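PDB 1Y6Z: heat shock protein, putative from Plasmodium falciparum, which is a member of the heat shock protein 90 family, represented here by its middle domain, and probably acts as an ATP-dependent chaperone that binds unfolded proteins. Local coordinates for residues I6-Y20 with Y36-I50. Residues are numbered along the deposited sequence; the frame is centred on the assembly and turned at random.
Sequences IWKQDEKSLTENDYY and YVHFNVEGQISFNSI
With CG of His38 anti to the backbone N (chi1 177°) and CG of Tyr19 anti to its own carbonyl carbon (chi1 -77°), the imidazole and the phenol meet rim to rim, and Tyr19 OH lies 2.6 Å from His38 ND1, in the imidazole plane, in a short hydrogen bond. At the other nitrogen, His38 NE2 donates to Trp7 O over 3.2 Å, reaching the carbonyl from above its plane. The imidazole illustrates how a ring with two polar edge atoms can join separate elements, here helix 16-27 and the 3-10 turn 6-8, to one strand, 35-41, outermost in this chain's mixed sheet. The two faces of the imidazole are covered by Ile50 CD1, over its centre, and by Glu11 OE2, offset toward the rim. Ile50 CD1 also packs against Ile6 CG2 at 3.7 Å and against Trp7 CB, while the indole NE1 is bonded to Asp102. Two residues earlier on the strand, Tyr36 completes an aromatic cluster through an offset stack with Tyr19, centroids 4.5 Å apart, and a water links Tyr36 OH to Glu16 OE2. Since both ring nitrogens are engaged, the rotation of the imidazole should be fixed, and the nearby Glu11 carboxylate could raise its proton affinity.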
ATOM      1  N   ILE B   6      -7.677  21.916 -16.674  1.00 38.85           N
ATOM      2  CA  ILE B   6      -7.298  21.781 -15.256  1.00 37.99           C
ATOM      3  C   ILE B   6      -6.194  20.724 -15.031  1.00 37.68           C
ATOM      4  O   ILE B   6      -5.247  20.998 -14.308  1.00 37.22           O
ATOM      5  CB  ILE B   6      -8.526  21.529 -14.340  1.00 38.63           C
ATOM      6  CG1 ILE B   6      -8.129  21.492 -12.853  1.00 36.32           C
ATOM      7  CG2 ILE B   6      -9.202  20.225 -14.713  1.00 35.35           C
ATOM      8  CD1 ILE B   6      -9.314  21.672 -11.870  1.00 37.52           C
ATOM      9  N   TRP B   7      -6.304  19.564 -15.689  1.00 37.30           N
ATOM     10  CA  TRP B   7      -5.378  18.429 -15.492  1.00 39.45           C
ATOM     11  C   TRP B   7      -3.953  18.628 -15.952  1.00 40.48           C
ATOM     12  O   TRP B   7      -3.104  17.745 -15.719  1.00 40.74           O
ATOM     13  CB  TRP B   7      -5.918  17.144 -16.115  1.00 38.36           C
ATOM     14  CG  TRP B   7      -6.111  17.188 -17.633  1.00 38.83           C
ATOM     15  CD1 TRP B   7      -5.179  16.902 -18.604  1.00 38.18           C
ATOM     16  CD2 TRP B   7      -7.336  17.450 -18.322  1.00 37.84           C
ATOM     17  NE1 TRP B   7      -5.738  17.022 -19.849  1.00 36.93           N
ATOM     18  CE2 TRP B   7      -7.067  17.338 -19.710  1.00 37.90           C
ATOM     19  CE3 TRP B   7      -8.630  17.787 -17.908  1.00 37.55           C
ATOM     20  CZ2 TRP B   7      -8.044  17.547 -20.671  1.00 34.54           C
ATOM     21  CZ3 TRP B   7      -9.612  17.991 -18.870  1.00 34.65           C
ATOM     22  CH2 TRP B   7      -9.312  17.871 -20.231  1.00 38.37           C
ATOM     23  N   LYS B   8      -3.719  19.780 -16.591  1.00 41.80           N
ATOM     24  CA  LYS B   8      -2.425  20.200 -17.111  1.00 43.04           C
ATOM     25  C   LYS B   8      -1.823  21.344 -16.297  1.00 43.79           C
ATOM     26  O   LYS B   8      -0.608  21.565 -16.334  1.00 44.06           O
ATOM     27  CB  LYS B   8      -2.570  20.614 -18.572  1.00 43.11           C
ATOM     28  CG  LYS B   8      -1.742  19.754 -19.505  1.00 44.02           C
ATOM     29  CD  LYS B   8      -2.388  18.417 -19.808  1.00 47.51           C
ATOM     30  CE  LYS B   8      -1.505  17.631 -20.741  1.00 47.54           C
ATOM     31  NZ  LYS B   8      -1.083  18.534 -21.868  1.00 49.58           N
ATOM     32  N   GLN B   9      -2.690  22.077 -15.595  1.00 44.00           N
ATOM     33  CA  GLN B   9      -2.287  23.010 -14.568  1.00 44.58           C
ATOM     34  C   GLN B   9      -1.620  22.261 -13.383  1.00 44.51           C
ATOM     35  O   GLN B   9      -1.918  21.093 -13.109  1.00 44.52           O
ATOM     36  CB  GLN B   9      -3.509  23.805 -14.093  1.00 44.70           C
ATOM     37  CG  GLN B   9      -4.392  24.354 -15.239  1.00 45.45           C
ATOM     38  CD  GLN B   9      -5.439  25.363 -14.763  1.00 45.35           C
ATOM     39  OE1 GLN B   9      -5.126  26.299 -14.038  1.00 47.71           O
ATOM     40  NE2 GLN B   9      -6.693  25.170 -15.180  1.00 47.75           N
ATOM     41  N   ASP B  10      -0.712  22.925 -12.683  1.00 45.05           N
ATOM     42  CA  ASP B  10      -0.076  22.294 -11.510  1.00 44.96           C
ATOM     43  C   ASP B  10      -1.063  22.319 -10.349  1.00 43.56           C
ATOM     44  O   ASP B  10      -1.642  23.346 -10.055  1.00 43.40           O
ATOM     45  CB  ASP B  10       1.182  23.044 -11.119  1.00 45.29           C
ATOM     46  CG  ASP B  10       0.880  24.458 -10.674  1.00 48.07           C
ATOM     47  OD1 ASP B  10      -0.119  25.032 -11.202  1.00 51.23           O
ATOM     48  OD2 ASP B  10       1.623  24.989  -9.793  1.00 49.88           O
ATOM     49  N   GLU B  11      -1.235  21.196  -9.674  1.00 43.25           N
ATOM     50  CA  GLU B  11      -2.173  21.140  -8.567  1.00 42.99           C
ATOM     51  C   GLU B  11      -1.967  22.250  -7.522  1.00 41.28           C
ATOM     52  O   GLU B  11      -2.911  22.615  -6.838  1.00 39.99           O
ATOM     53  CB  GLU B  11      -2.164  19.754  -7.917  1.00 44.53           C
ATOM     54  CG  GLU B  11      -0.761  19.244  -7.508  1.00 47.08           C
ATOM     55  CD  GLU B  11       0.170  19.024  -8.679  1.00 51.14           C
ATOM     56  OE1 GLU B  11       1.413  19.154  -8.466  1.00 53.21           O
ATOM     57  OE2 GLU B  11      -0.328  18.714  -9.793  1.00 51.46           O
ATOM     58  N   LYS B  12      -0.751  22.819  -7.458  1.00 40.01           N
ATOM     59  CA  LYS B  12      -0.364  23.711  -6.362  1.00 38.16           C
ATOM     60  C   LYS B  12      -1.083  25.035  -6.329  1.00 37.72           C
ATOM     61  O   LYS B  12      -1.218  25.611  -5.272  1.00 36.93           O
ATOM     62  CB  LYS B  12       1.149  23.932  -6.323  1.00 38.07           C
ATOM     63  CG  LYS B  12       1.898  22.760  -5.706  1.00 40.68           C
ATOM     64  CD  LYS B  12       3.269  22.596  -6.331  1.00 41.54           C
ATOM     65  CE  LYS B  12       3.287  21.542  -7.436  1.00 43.70           C
ATOM     66  NZ  LYS B  12       4.525  21.690  -8.275  1.00 46.88           N
ATOM     67  N   SER B  13      -1.524  25.530  -7.473  1.00 37.66           N
ATOM     68  CA  SER B  13      -2.242  26.783  -7.504  1.00 38.71           C
ATOM     69  C   SER B  13      -3.758  26.582  -7.317  1.00 37.89           C
ATOM     70  O   SER B  13      -4.451  27.485  -6.827  1.00 38.76           O
ATOM     71  CB  SER B  13      -1.987  27.521  -8.818  1.00 40.52           C
ATOM     72  OG  SER B  13      -2.235  28.923  -8.617  1.00 45.21           O
ATOM     73  N   LEU B  14      -4.241  25.390  -7.682  1.00 35.34           N
ATOM     74  CA  LEU B  14      -5.672  24.999  -7.633  1.00 32.19           C
ATOM     75  C   LEU B  14      -6.268  24.858  -6.225  1.00 31.26           C
ATOM     76  O   LEU B  14      -5.637  24.340  -5.325  1.00 29.06           O
ATOM     77  CB  LEU B  14      -5.848  23.666  -8.416  1.00 33.05           C
ATOM     78  CG  LEU B  14      -5.270  23.664  -9.855  1.00 31.94           C
ATOM     79  CD1 LEU B  14      -5.282  22.278 -10.572  1.00 32.12           C
ATOM     80  CD2 LEU B  14      -5.973  24.695 -10.659  1.00 33.32           C
ATOM     81  N   THR B  15      -7.528  25.264  -6.041  1.00 30.29           N
ATOM     82  CA  THR B  15      -8.183  25.060  -4.764  1.00 30.11           C
ATOM     83  C   THR B  15      -9.104  23.837  -4.857  1.00 29.60           C
ATOM     84  O   THR B  15      -9.437  23.389  -5.958  1.00 27.18           O
ATOM     85  CB  THR B  15      -9.096  26.268  -4.393  1.00 30.61           C
ATOM     86  OG1 THR B  15     -10.101  26.441  -5.406  1.00 30.38           O
ATOM     87  CG2 THR B  15      -8.298  27.548  -4.154  1.00 29.57           C
ATOM     88  N   GLU B  16      -9.531  23.312  -3.722  1.00 29.75           N
ATOM     89  CA  GLU B  16     -10.573  22.305  -3.719  1.00 29.74           C
ATOM     90  C   GLU B  16     -11.752  22.678  -4.588  1.00 28.94           C
ATOM     91  O   GLU B  16     -12.265  21.844  -5.329  1.00 28.12           O
ATOM     92  CB  GLU B  16     -11.091  22.029  -2.313  1.00 30.76           C
ATOM     93  CG  GLU B  16     -11.908  20.718  -2.225  1.00 32.54           C
ATOM     94  CD  GLU B  16     -12.512  20.477  -0.862  1.00 34.17           C
ATOM     95  OE1 GLU B  16     -13.387  21.256  -0.434  1.00 39.59           O
ATOM     96  OE2 GLU B  16     -12.162  19.468  -0.231  1.00 42.58           O
ATOM     97  N   ASN B  17     -12.157  23.937  -4.531  1.00 28.58           N
ATOM     98  CA  ASN B  17     -13.302  24.403  -5.294  1.00 30.81           C
ATOM     99  C   ASN B  17     -13.076  24.324  -6.789  1.00 29.46           C
ATOM    100  O   ASN B  17     -14.030  24.071  -7.506  1.00 30.57           O
ATOM    101  CB  ASN B  17     -13.712  25.821  -4.922  1.00 30.62           C
ATOM    102  CG  ASN B  17     -15.032  26.227  -5.591  1.00 36.19           C
ATOM    103  OD1 ASN B  17     -16.104  25.835  -5.130  1.00 42.32           O
ATOM    104  ND2 ASN B  17     -14.950  26.970  -6.711  1.00 35.37           N
ATOM    105  N   ASP B  18     -11.839  24.539  -7.254  1.00 27.53           N
ATOM    106  CA  ASP B  18     -11.477  24.412  -8.645  1.00 26.24           C
ATOM    107  C   ASP B  18     -11.716  22.950  -9.128  1.00 24.42           C
ATOM    108  O   ASP B  18     -12.208  22.722 -10.207  1.00 23.94           O
ATOM    109  CB  ASP B  18     -10.007  24.757  -8.873  1.00 25.99           C
ATOM    110  CG  ASP B  18      -9.729  26.259  -8.777  1.00 31.55           C
ATOM    111  OD1 ASP B  18     -10.665  27.043  -9.023  1.00 32.28           O
ATOM    112  OD2 ASP B  18      -8.587  26.626  -8.436  1.00 31.57           O
ATOM    113  N   TYR B  19     -11.335  21.989  -8.289  1.00 23.42           N
ATOM    114  CA  TYR B  19     -11.534  20.555  -8.616  1.00 22.33           C
ATOM    115  C   TYR B  19     -13.028  20.154  -8.572  1.00 22.65           C
ATOM    116  O   TYR B  19     -13.536  19.428  -9.454  1.00 22.22           O
ATOM    117  CB  TYR B  19     -10.711  19.722  -7.628  1.00 22.57           C
ATOM    118  CG  TYR B  19      -9.218  19.697  -7.932  1.00 23.42           C
ATOM    119  CD1 TYR B  19      -8.325  20.425  -7.170  1.00 26.38           C
ATOM    120  CD2 TYR B  19      -8.707  18.940  -9.009  1.00 23.38           C
ATOM    121  CE1 TYR B  19      -6.935  20.376  -7.434  1.00 23.53           C
ATOM    122  CE2 TYR B  19      -7.341  18.864  -9.260  1.00 25.60           C
ATOM    123  CZ  TYR B  19      -6.463  19.601  -8.478  1.00 27.21           C
ATOM    124  OH  TYR B  19      -5.086  19.527  -8.741  1.00 26.16           O
ATOM    125  N   TYR B  20     -13.703  20.585  -7.521  1.00 24.03           N
ATOM    126  CA  TYR B  20     -15.155  20.316  -7.384  1.00 27.19           C
ATOM    127  C   TYR B  20     -15.956  20.937  -8.522  1.00 27.02           C
ATOM    128  O   TYR B  20     -16.840  20.293  -9.065  1.00 27.05           O
ATOM    129  CB  TYR B  20     -15.661  20.861  -6.068  1.00 26.81           C
ATOM    130  CG  TYR B  20     -15.396  20.035  -4.844  1.00 30.51           C
ATOM    131  CD1 TYR B  20     -14.405  19.024  -4.805  1.00 22.79           C
ATOM    132  CD2 TYR B  20     -16.115  20.296  -3.669  1.00 29.12           C
ATOM    133  CE1 TYR B  20     -14.156  18.314  -3.630  1.00 25.70           C
ATOM    134  CE2 TYR B  20     -15.863  19.573  -2.514  1.00 33.51           C
ATOM    135  CZ  TYR B  20     -14.897  18.571  -2.515  1.00 28.52           C
ATOM    136  OH  TYR B  20     -14.656  17.826  -1.373  1.00 33.13           O
ATOM    137  N   TYR B  36     -10.900  13.161  -4.205  1.00 19.87           N
ATOM    138  CA  TYR B  36     -10.272  13.191  -5.516  1.00 19.25           C
ATOM    139  C   TYR B  36      -8.772  13.079  -5.362  1.00 19.72           C
ATOM    140  O   TYR B  36      -8.253  13.384  -4.288  1.00 19.96           O
ATOM    141  CB  TYR B  36     -10.588  14.477  -6.295  1.00 20.75           C
ATOM    142  CG  TYR B  36     -10.037  15.733  -5.680  1.00 24.69           C
ATOM    143  CD1 TYR B  36      -8.806  16.274  -6.095  1.00 23.53           C
ATOM    144  CD2 TYR B  36     -10.753  16.409  -4.700  1.00 28.01           C
ATOM    145  CE1 TYR B  36      -8.306  17.433  -5.518  1.00 25.75           C
ATOM    146  CE2 TYR B  36     -10.236  17.595  -4.100  1.00 29.27           C
ATOM    147  CZ  TYR B  36      -9.023  18.083  -4.530  1.00 29.46           C
ATOM    148  OH  TYR B  36      -8.534  19.228  -3.937  1.00 31.14           O
ATOM    149  N   VAL B  37      -8.105  12.709  -6.460  1.00 20.68           N
ATOM    150  CA  VAL B  37      -6.639  12.803  -6.551  1.00 21.48           C
ATOM    151  C   VAL B  37      -6.280  13.204  -7.991  1.00 21.71           C
ATOM    152  O   VAL B  37      -6.898  12.707  -8.944  1.00 20.18           O
ATOM    153  CB  VAL B  37      -5.946  11.452  -6.119  1.00 22.27           C
ATOM    154  CG1 VAL B  37      -6.490  10.306  -6.866  1.00 22.91           C
ATOM    155  CG2 VAL B  37      -4.415  11.561  -6.230  1.00 25.00           C
ATOM    156  N   HIS B  38      -5.301  14.096  -8.100  1.00 20.34           N
ATOM    157  CA  HIS B  38      -4.811  14.586  -9.388  1.00 22.36           C
ATOM    158  C   HIS B  38      -3.354  14.085  -9.432  1.00 24.41           C
ATOM    159  O   HIS B  38      -2.576  14.404  -8.538  1.00 24.79           O
ATOM    160  CB  HIS B  38      -4.885  16.097  -9.386  1.00 22.45           C
ATOM    161  CG  HIS B  38      -4.333  16.747 -10.628  1.00 22.42           C
ATOM    162  ND1 HIS B  38      -4.173  18.107 -10.732  1.00 26.11           N
ATOM    163  CD2 HIS B  38      -3.940  16.233 -11.817  1.00 21.55           C
ATOM    164  CE1 HIS B  38      -3.678  18.406 -11.923  1.00 23.81           C
ATOM    165  NE2 HIS B  38      -3.548  17.291 -12.604  1.00 25.21           N
ATOM    166  N   PHE B  39      -3.043  13.252 -10.423  1.00 26.02           N
ATOM    167  CA  PHE B  39      -1.667  12.823 -10.578  1.00 27.31           C
ATOM    168  C   PHE B  39      -1.195  12.922 -12.004  1.00 28.82           C
ATOM    169  O   PHE B  39      -1.977  12.953 -12.961  1.00 29.40           O
ATOM    170  CB  PHE B  39      -1.481  11.423  -9.971  1.00 25.33           C
ATOM    171  CG  PHE B  39      -2.246  10.344 -10.636  1.00 27.54           C
ATOM    172  CD1 PHE B  39      -1.593   9.425 -11.477  1.00 24.53           C
ATOM    173  CD2 PHE B  39      -3.621  10.188 -10.411  1.00 28.15           C
ATOM    174  CE1 PHE B  39      -2.268   8.393 -12.079  1.00 27.52           C
ATOM    175  CE2 PHE B  39      -4.323   9.142 -11.033  1.00 26.32           C
ATOM    176  CZ  PHE B  39      -3.644   8.229 -11.859  1.00 28.78           C
ATOM    177  N   ASN B  40       0.120  12.950 -12.142  1.00 30.79           N
ATOM    178  CA  ASN B  40       0.748  13.081 -13.454  1.00 33.44           C
ATOM    179  C   ASN B  40       1.861  12.070 -13.484  1.00 33.93           C
ATOM    180  O   ASN B  40       2.582  11.920 -12.482  1.00 32.07           O
ATOM    181  CB  ASN B  40       1.307  14.484 -13.614  1.00 34.53           C
ATOM    182  CG  ASN B  40       0.226  15.567 -13.540  1.00 37.43           C
ATOM    183  OD1 ASN B  40      -0.759  15.553 -14.294  1.00 38.88           O
ATOM    184  ND2 ASN B  40       0.412  16.517 -12.614  1.00 42.40           N
ATOM    185  N   VAL B  41       1.937  11.327 -14.578  1.00 35.61           N
ATOM    186  CA  VAL B  41       3.045  10.418 -14.781  1.00 37.88           C
ATOM    187  C   VAL B  41       3.909  10.918 -15.941  1.00 39.90           C
ATOM    188  O   VAL B  41       3.385  11.266 -16.988  1.00 38.93           O
ATOM    189  CB  VAL B  41       2.548   9.000 -15.029  1.00 38.32           C
ATOM    190  CG1 VAL B  41       3.723   8.062 -15.125  1.00 37.40           C
ATOM    191  CG2 VAL B  41       1.645   8.575 -13.877  1.00 37.07           C
ATOM    192  N   GLU B  42       5.229  10.961 -15.728  1.00 42.81           N
ATOM    193  CA  GLU B  42       6.177  11.543 -16.704  1.00 46.31           C
ATOM    194  C   GLU B  42       7.190  10.480 -17.180  1.00 46.99           C
ATOM    195  O   GLU B  42       7.838   9.860 -16.361  1.00 47.53           O
ATOM    196  CB  GLU B  42       6.909  12.730 -16.070  1.00 46.67           C
ATOM    197  CG  GLU B  42       6.033  13.602 -15.130  1.00 52.46           C
ATOM    198  CD  GLU B  42       5.897  13.073 -13.679  1.00 56.98           C
ATOM    199  OE1 GLU B  42       5.395  13.832 -12.820  1.00 56.90           O
ATOM    200  OE2 GLU B  42       6.276  11.906 -13.391  1.00 60.77           O
ATOM    201  N   GLY B  43       7.273  10.232 -18.488  1.00 48.52           N
ATOM    202  CA  GLY B  43       8.219   9.245 -19.046  1.00 49.23           C
ATOM    203  C   GLY B  43       7.774   8.754 -20.404  1.00 50.22           C
ATOM    204  O   GLY B  43       7.469   9.562 -21.287  1.00 50.25           O
ATOM    205  N   GLN B  44       7.703   7.434 -20.578  1.00 50.70           N
ATOM    206  CA  GLN B  44       7.307   6.877 -21.854  1.00 51.38           C
ATOM    207  C   GLN B  44       5.851   6.906 -22.316  1.00 52.06           C
ATOM    208  O   GLN B  44       5.651   7.169 -23.512  1.00 52.23           O
ATOM    209  CB  GLN B  44       7.891   5.473 -22.102  1.00 52.15           C
ATOM    210  CG  GLN B  44       7.688   4.478 -20.982  1.00 52.70           C
ATOM    211  CD  GLN B  44       7.332   3.065 -21.458  1.00 53.80           C
ATOM    212  OE1 GLN B  44       6.871   2.236 -20.659  1.00 53.74           O
ATOM    213  NE2 GLN B  44       7.551   2.784 -22.741  1.00 51.32           N
ATOM    214  N   ILE B  45       4.796   6.644 -21.522  1.00 51.98           N
ATOM    215  CA  ILE B  45       4.536   6.701 -20.047  1.00 52.22           C
ATOM    216  C   ILE B  45       3.718   7.945 -19.627  1.00 50.93           C
ATOM    217  O   ILE B  45       2.997   7.907 -18.622  1.00 52.41           O
ATOM    218  CB  ILE B  45       5.590   6.119 -19.016  1.00 52.22           C
ATOM    219  CG1 ILE B  45       5.003   4.846 -18.385  1.00 53.05           C
ATOM    220  CG2 ILE B  45       5.878   7.088 -17.873  1.00 53.60           C
ATOM    221  CD1 ILE B  45       5.995   3.803 -18.001  1.00 51.19           C
ATOM    222  N   SER B  46       3.761   8.991 -20.440  1.00 48.69           N
ATOM    223  CA  SER B  46       3.221  10.262 -20.030  1.00 46.72           C
ATOM    224  C   SER B  46       1.687  10.377 -20.070  1.00 44.74           C
ATOM    225  O   SER B  46       1.045  10.223 -21.128  1.00 44.24           O
ATOM    226  CB  SER B  46       3.871  11.385 -20.808  1.00 46.79           C
ATOM    227  OG  SER B  46       4.463  12.277 -19.889  1.00 49.95           O
ATOM    228  N   PHE B  47       1.108  10.663 -18.898  1.00 42.34           N
ATOM    229  CA  PHE B  47      -0.333  10.962 -18.813  1.00 39.33           C
ATOM    230  C   PHE B  47      -0.633  11.759 -17.529  1.00 38.09           C
ATOM    231  O   PHE B  47       0.180  11.771 -16.578  1.00 37.34           O
ATOM    232  CB  PHE B  47      -1.196   9.689 -18.961  1.00 39.61           C
ATOM    233  CG  PHE B  47      -1.164   8.761 -17.761  1.00 39.65           C
ATOM    234  CD1 PHE B  47      -2.015   8.980 -16.667  1.00 40.49           C
ATOM    235  CD2 PHE B  47      -0.288   7.690 -17.712  1.00 39.88           C
ATOM    236  CE1 PHE B  47      -1.979   8.137 -15.555  1.00 41.91           C
ATOM    237  CE2 PHE B  47      -0.233   6.835 -16.583  1.00 41.43           C
ATOM    238  CZ  PHE B  47      -1.101   7.051 -15.521  1.00 41.88           C
ATOM    239  N   ASN B  48      -1.766  12.452 -17.558  1.00 35.77           N
ATOM    240  CA  ASN B  48      -2.325  13.169 -16.412  1.00 35.33           C
ATOM    241  C   ASN B  48      -3.629  12.497 -16.018  1.00 32.86           C
ATOM    242  O   ASN B  48      -4.313  11.960 -16.864  1.00 33.18           O
ATOM    243  CB  ASN B  48      -2.668  14.590 -16.818  1.00 36.86           C
ATOM    244  CG  ASN B  48      -1.531  15.297 -17.486  1.00 41.15           C
ATOM    245  OD1 ASN B  48      -0.575  15.729 -16.827  1.00 43.49           O
ATOM    246  ND2 ASN B  48      -1.641  15.476 -18.809  1.00 43.27           N
ATOM    247  N   SER B  49      -3.993  12.514 -14.735  1.00 29.95           N
ATOM    248  CA  SER B  49      -5.282  11.951 -14.390  1.00 25.93           C
ATOM    249  C   SER B  49      -5.851  12.712 -13.218  1.00 23.30           C
ATOM    250  O   SER B  49      -5.113  13.209 -12.389  1.00 21.63           O
ATOM    251  CB  SER B  49      -5.228  10.453 -14.086  1.00 25.72           C
ATOM    252  OG  SER B  49      -6.530   9.847 -13.968  1.00 24.71           O
ATOM    253  N   ILE B  50      -7.160  12.888 -13.227  1.00 21.21           N
ATOM    254  CA  ILE B  50      -7.830  13.352 -11.994  1.00 22.41           C
ATOM    255  C   ILE B  50      -8.933  12.333 -11.812  1.00 21.02           C
ATOM    256  O   ILE B  50      -9.688  12.097 -12.764  1.00 21.23           O
ATOM    257  CB  ILE B  50      -8.463  14.777 -12.090  1.00 22.57           C
ATOM    258  CG1 ILE B  50      -7.476  15.813 -12.634  1.00 24.30           C
ATOM    259  CG2 ILE B  50      -9.025  15.165 -10.671  1.00 23.83           C
ATOM    260  CD1 ILE B  50      -8.058  17.222 -12.816  1.00 23.87           C
TER
HETATM  261  O   HOH W   1      -9.409  18.971  -1.049  1.00 43.85           O